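Local coordinates for ethanolamine kinase Pv091845 (Plasmodium vivax, PDB 2QG7), which probably phosphorylates ethanolamine, the first step of the route to phosphatidylethanolamine, at residues 113-116 with 122-125; 85-90 with 138-143. All blocks are in the same frame, centred on the assembly; numbering follows the deposited sequence.

Overall arrangement
Contacts 1 and 2 belong to the small, sheet-bearing part of a protein-kinase-like fold. In contact 1 strand 113-116 pairs with strand 122-125 at one edge of a five-stranded antiparallel sheet; in contact 2 helix 84-98 rests on the next strand, 136-141. The two centres lie about 7 Å apart. Strands 122-128 and 136-141 are joined by probable backbone hydrogen bonds, I125 O to I138 N at 2.6 Å and I123 N to L140 O at 2.9 Å, and F113 CB packs on Y88 CD2 at 3.5 Å. By analogy with protein kinases, the turn of the hairpin in contact 1 probably corresponds to the glycine-rich nucleotide-binding loop.

Contact 1: residues 113-116 with 122-125; sequences FQII and NILI
I115 and I125 face each other as an antiparallel non-hydrogen-bonded pair, and here the two strands draw tightest, with I115 CA and I125 CA 4.5 Å apart. Their axes approach to 4.7 Å but run at 142°, well short of strictly antiparallel. On the face that carries I115, I123 and I125 the packing is entirely aliphatic and aromatic. I125 CG2, turned anti to its own backbone N, is thereby aimed at the opposing strand, where it meets F113 CD2 obliquely at 4.1 Å. I115 is extended through both torsions (chi1 -170°), and its CD1 reaches across to I123 CG2, 4.1 Å away. The looser, solvent side is at I116, whose partner L124 is buried. There I116 CG2 lies 3.9 Å from L124 CB, while the end of I116 leads away from L124, and the residue is exposed. Between the two faces the strands are tied by one backbone hydrogen bond, I116 N to L124 O at 2.9 Å, nearly straight at the hydrogen (163°), although the donor stands somewhat out of the carbonyl plane. This hairpin is bordered on two sides: F113 also packs on Y88, C91 and K92 of helix 84-98, whereas L124 and I125 lean on strand 136-141, the next strand of the sheet.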
loop_
_atom_site.group_PDB
_atom_site.type_symbol
_atom_site.label_atom_id
_atom_site.label_comp_id
_atom_site.label_asym_id
_atom_site.label_seq_id
_atom_site.Cartn_x
_atom_site.Cartn_y
_atom_site.Cartn_z
ATOM N N PHE D 113 -25.544 -19.438 18.771
ATOM C CA PHE D 113 -24.544 -18.383 18.694
ATOM C C PHE D 113 -23.826 -18.420 17.369
ATOM O O PHE D 113 -23.355 -19.472 16.956
ATOM C CB PHE D 113 -23.521 -18.512 19.818
ATOM C CG PHE D 113 -24.091 -18.285 21.167
ATOM C CD1 PHE D 113 -24.314 -19.362 22.026
ATOM C CD2 PHE D 113 -24.420 -16.993 21.583
ATOM C CE1 PHE D 113 -24.859 -19.163 23.288
ATOM C CE2 PHE D 113 -24.969 -16.777 22.840
ATOM C CZ PHE D 113 -25.188 -17.868 23.695
ATOM N N GLN D 114 -23.747 -17.264 16.706
ATOM C CA GLN D 114 -22.982 -17.139 15.465
ATOM C C GLN D 114 -22.086 -15.882 15.436
ATOM O O GLN D 114 -22.563 -14.748 15.556
ATOM C CB GLN D 114 -23.905 -17.240 14.233
ATOM C CG GLN D 114 -23.183 -17.396 12.872
ATOM C CD GLN D 114 -21.964 -18.353 12.920
ATOM O OE1 GLN D 114 -20.839 -17.948 12.577
ATOM N NE2 GLN D 114 -22.189 -19.622 13.340
ATOM N N ILE D 115 -20.779 -16.108 15.300
ATOM C CA ILE D 115 -19.820 -15.017 15.126
ATOM C C ILE D 115 -20.016 -14.325 13.774
ATOM O O ILE D 115 -19.878 -14.938 12.710
ATOM C CB ILE D 115 -18.335 -15.462 15.341
ATOM C CG1 ILE D 115 -17.415 -14.217 15.396
ATOM C CG2 ILE D 115 -17.884 -16.505 14.289
ATOM C CD1 ILE D 115 -15.950 -14.575 15.739
ATOM N N ILE D 116 -20.353 -13.042 13.833
ATOM C CA ILE D 116 -20.626 -12.268 12.623
ATOM C C ILE D 116 -19.635 -11.110 12.464
ATOM O O ILE D 116 -18.959 -10.711 13.426
ATOM C CB ILE D 116 -22.141 -11.834 12.536
ATOM C CG1 ILE D 116 -22.602 -11.718 11.071
ATOM C CG2 ILE D 116 -22.445 -10.558 13.371
ATOM C CD1 ILE D 116 -22.656 -13.091 10.303
ATOM N N ASN D 122 -13.735 -4.885 17.358
ATOM C CA ASN D 122 -14.803 -5.477 18.156
ATOM C C ASN D 122 -15.009 -6.900 17.679
ATOM O O ASN D 122 -14.626 -7.248 16.546
ATOM C CB ASN D 122 -16.119 -4.715 17.944
ATOM C CG ASN D 122 -15.992 -3.200 18.214
ATOM O OD1 ASN D 122 -16.483 -2.374 17.414
ATOM N ND2 ASN D 122 -15.348 -2.829 19.344
ATOM N N ILE D 123 -15.610 -7.715 18.554
ATOM C CA ILE D 123 -16.123 -9.033 18.170
ATOM C C ILE D 123 -17.643 -9.010 18.311
ATOM O O ILE D 123 -18.162 -8.648 19.377
ATOM C CB ILE D 123 -15.512 -10.155 19.025
ATOM C CG1 ILE D 123 -13.982 -10.005 19.028
ATOM C CG2 ILE D 123 -15.960 -11.520 18.512
ATOM C CD1 ILE D 123 -13.246 -10.673 20.221
ATOM N N LEU D 124 -18.336 -9.367 17.222
ATOM C CA LEU D 124 -19.803 -9.396 17.192
ATOM C C LEU D 124 -20.383 -10.804 17.161
ATOM O O LEU D 124 -20.034 -11.618 16.301
ATOM C CB LEU D 124 -20.359 -8.595 16.008
ATOM C CG LEU D 124 -20.387 -7.080 16.180
ATOM C CD1 LEU D 124 -20.755 -6.392 14.857
ATOM C CD2 LEU D 124 -21.322 -6.677 17.325
ATOM N N ILE D 125 -21.284 -11.074 18.102
ATOM C CA ILE D 125 -21.877 -12.394 18.203
ATOM C C ILE D 125 -23.392 -12.290 18.241
ATOM O O ILE D 125 -23.970 -11.701 19.173
ATOM C CB ILE D 125 -21.342 -13.236 19.411
ATOM C CG1 ILE D 125 -19.801 -13.197 19.485
ATOM C CG2 ILE D 125 -21.888 -14.693 19.359
ATOM C CD1 ILE D 125 -19.245 -12.040 20.357
#

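Contact 2: residues 85-90 with 138-143; sequences KTLYIY and IRLYGP
The hydroxyl of Y90 is held by two groups, hydrogen-bonding to both the backbone O of L73 and OD1 of N176, and this fixes the outer end of a ring whose edge meets L140. The contact itself is wholly apolar and is carried by three buried side chains. L140 reaches out from its strand toward the helix and offers one methyl to each helical partner. Its CD2 comes up to the rim of the Y90 ring, close to the ring plane, 4.2 Å from CE2. Its CD1 meets CD1 of L87 at 3.8 Å, the closer of the two touches, with the two leucines lying alongside one another and running opposite ways. The CA atoms of L87 and L140 are 10.1 Å apart, and the side chains alone bridge that gap. Neither L87 nor Y90 leaves the helix pointing straight at the strand. In both, CG lies anti to the backbone N (chi1 169° in L87 and -164° in Y90), which swings the leucine methyl and the tyrosine ring in toward L140. Because they stand three residues apart, roughly one helical turn, the two side chains present themselves together, and L140 fits against both. F81, just ahead of the helix, touches L87 and meets the Y90 ring with the planes at about 55°. Helix 84-98 thus lies across one face of the five-stranded sheet, with L140 beside I125 of strand 122-128 and L87 reaching I115 of strand 112-116.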
loop_
_atom_site.group_PDB
_atom_site.type_symbol
_atom_site.label_atom_id
_atom_site.label_comp_id
_atom_site.label_asym_id
_atom_site.label_seq_id
_atom_site.Cartn_x
_atom_site.Cartn_y
_atom_site.Cartn_z
ATOM N N LYS D 85 -15.459 -22.041 20.172
ATOM C CA LYS D 85 -16.272 -22.743 21.162
ATOM C C LYS D 85 -16.146 -22.112 22.563
ATOM O O LYS D 85 -17.126 -22.059 23.347
ATOM C CB LYS D 85 -15.866 -24.221 21.216
ATOM C CG LYS D 85 -16.678 -25.042 22.215
ATOM C CD LYS D 85 -16.139 -26.443 22.336
ATOM C CE LYS D 85 -16.847 -27.150 23.526
ATOM N NZ LYS D 85 -16.514 -28.668 23.484
ATOM N N THR D 86 -14.928 -21.662 22.873
ATOM C CA THR D 86 -14.651 -20.919 24.100
ATOM C C THR D 86 -15.394 -19.559 24.105
ATOM O O THR D 86 -15.931 -19.149 25.135
ATOM C CB THR D 86 -13.118 -20.749 24.341
ATOM O OG1 THR D 86 -12.462 -22.013 24.183
ATOM C CG2 THR D 86 -12.844 -20.241 25.761
ATOM N N LEU D 87 -15.431 -18.899 22.946
ATOM C CA LEU D 87 -16.180 -17.649 22.739
ATOM C C LEU D 87 -17.658 -17.798 23.086
ATOM O O LEU D 87 -18.185 -17.052 23.925
ATOM C CB LEU D 87 -16.025 -17.191 21.286
ATOM C CG LEU D 87 -16.929 -16.060 20.803
ATOM C CD1 LEU D 87 -16.561 -14.733 21.505
ATOM C CD2 LEU D 87 -16.809 -15.933 19.309
ATOM N N TYR D 88 -18.288 -18.796 22.448
ATOM C CA TYR D 88 -19.690 -19.131 22.636
ATOM C C TYR D 88 -20.038 -19.499 24.066
ATOM O O TYR D 88 -21.154 -19.227 24.513
ATOM C CB TYR D 88 -20.122 -20.255 21.682
ATOM C CG TYR D 88 -19.990 -19.945 20.209
ATOM C CD1 TYR D 88 -19.877 -20.963 19.272
ATOM C CD2 TYR D 88 -19.990 -18.629 19.737
ATOM C CE1 TYR D 88 -19.763 -20.676 17.889
ATOM C CE2 TYR D 88 -19.869 -18.332 18.361
ATOM C CZ TYR D 88 -19.757 -19.360 17.455
ATOM O OH TYR D 88 -19.632 -19.060 16.120
ATOM N N ILE D 89 -19.112 -20.148 24.773
ATOM C CA ILE D 89 -19.310 -20.445 26.203
ATOM C C ILE D 89 -19.303 -19.130 27.009
ATOM O O ILE D 89 -20.141 -18.928 27.904
ATOM C CB ILE D 89 -18.220 -21.407 26.749
ATOM C CG1 ILE D 89 -18.305 -22.779 26.074
ATOM C CG2 ILE D 89 -18.300 -21.544 28.270
ATOM C CD1 ILE D 89 -17.013 -23.599 26.151
ATOM N N TYR D 90 -18.356 -18.240 26.676
ATOM C CA TYR D 90 -18.294 -16.908 27.284
ATOM C C TYR D 90 -19.599 -16.156 27.030
ATOM O O TYR D 90 -20.134 -15.484 27.917
ATOM C CB TYR D 90 -17.072 -16.098 26.782
ATOM C CG TYR D 90 -16.768 -14.876 27.668
ATOM C CD1 TYR D 90 -16.103 -15.022 28.896
ATOM C CD2 TYR D 90 -17.185 -13.585 27.296
ATOM C CE1 TYR D 90 -15.845 -13.930 29.723
ATOM C CE2 TYR D 90 -16.921 -12.485 28.109
ATOM C CZ TYR D 90 -16.251 -12.661 29.320
ATOM O OH TYR D 90 -15.993 -11.568 30.127
ATOM N N ILE D 138 -24.232 -9.692 20.797
ATOM C CA ILE D 138 -23.226 -9.434 21.804
ATOM C C ILE D 138 -22.039 -8.759 21.144
ATOM O O ILE D 138 -21.524 -9.229 20.124
ATOM C CB ILE D 138 -22.785 -10.702 22.573
ATOM C CG1 ILE D 138 -23.984 -11.364 23.252
ATOM C CG2 ILE D 138 -21.719 -10.355 23.613
ATOM C CD1 ILE D 138 -23.646 -12.674 23.938
ATOM N N ARG D 139 -21.630 -7.641 21.736
ATOM C CA ARG D 139 -20.479 -6.918 21.270
ATOM C C ARG D 139 -19.426 -6.935 22.363
ATOM O O ARG D 139 -19.654 -6.470 23.489
ATOM C CB ARG D 139 -20.862 -5.483 20.891
ATOM C CG ARG D 139 -19.762 -4.709 20.192
ATOM C CD ARG D 139 -20.111 -3.243 20.096
ATOM N NE ARG D 139 -21.235 -2.996 19.195
ATOM C CZ ARG D 139 -21.150 -2.923 17.863
ATOM N NH1 ARG D 139 -22.252 -2.693 17.154
ATOM N NH2 ARG D 139 -19.982 -3.080 17.228
ATOM N N LEU D 140 -18.275 -7.498 22.013
ATOM C CA LEU D 140 -17.152 -7.628 22.926
ATOM C C LEU D 140 -16.044 -6.726 22.428
ATOM O O LEU D 140 -15.610 -6.833 21.275
ATOM C CB LEU D 140 -16.685 -9.089 23.004
ATOM C CG LEU D 140 -17.687 -10.127 23.537
ATOM C CD1 LEU D 140 -17.120 -11.508 23.391
ATOM C CD2 LEU D 140 -18.018 -9.890 25.006
ATOM N N TYR D 141 -15.608 -5.821 23.296
ATOM C CA TYR D 141 -14.589 -4.832 22.939
ATOM C C TYR D 141 -13.188 -5.446 22.869
ATOM O O TYR D 141 -12.898 -6.417 23.581
ATOM C CB TYR D 141 -14.587 -3.655 23.929
ATOM C CG TYR D 141 -15.948 -3.083 24.310
ATOM C CD1 TYR D 141 -16.991 -2.990 23.369
ATOM C CD2 TYR D 141 -16.172 -2.597 25.614
ATOM C CE1 TYR D 141 -18.219 -2.463 23.723
ATOM C CE2 TYR D 141 -17.399 -2.059 25.977
ATOM C CZ TYR D 141 -18.419 -1.991 25.020
ATOM O OH TYR D 141 -19.643 -1.458 25.367
ATOM N N GLY D 142 -12.327 -4.869 22.013
ATOM C CA GLY D 142 -10.903 -5.248 21.971
ATOM C C GLY D 142 -10.072 -4.676 23.127
ATOM O O GLY D 142 -10.625 -4.153 24.110
ATOM N N PRO D 143 -8.729 -4.798 23.046
ATOM C CA PRO D 143 -7.807 -4.163 24.021
ATOM C C PRO D 143 -7.486 -2.689 23.671
ATOM O O PRO D 143 -6.452 -2.148 24.083
ATOM C CB PRO D 143 -6.535 -5.033 23.925
ATOM C CG PRO D 143 -6.842 -6.104 22.848
ATOM C CD PRO D 143 -7.997 -5.591 22.045
#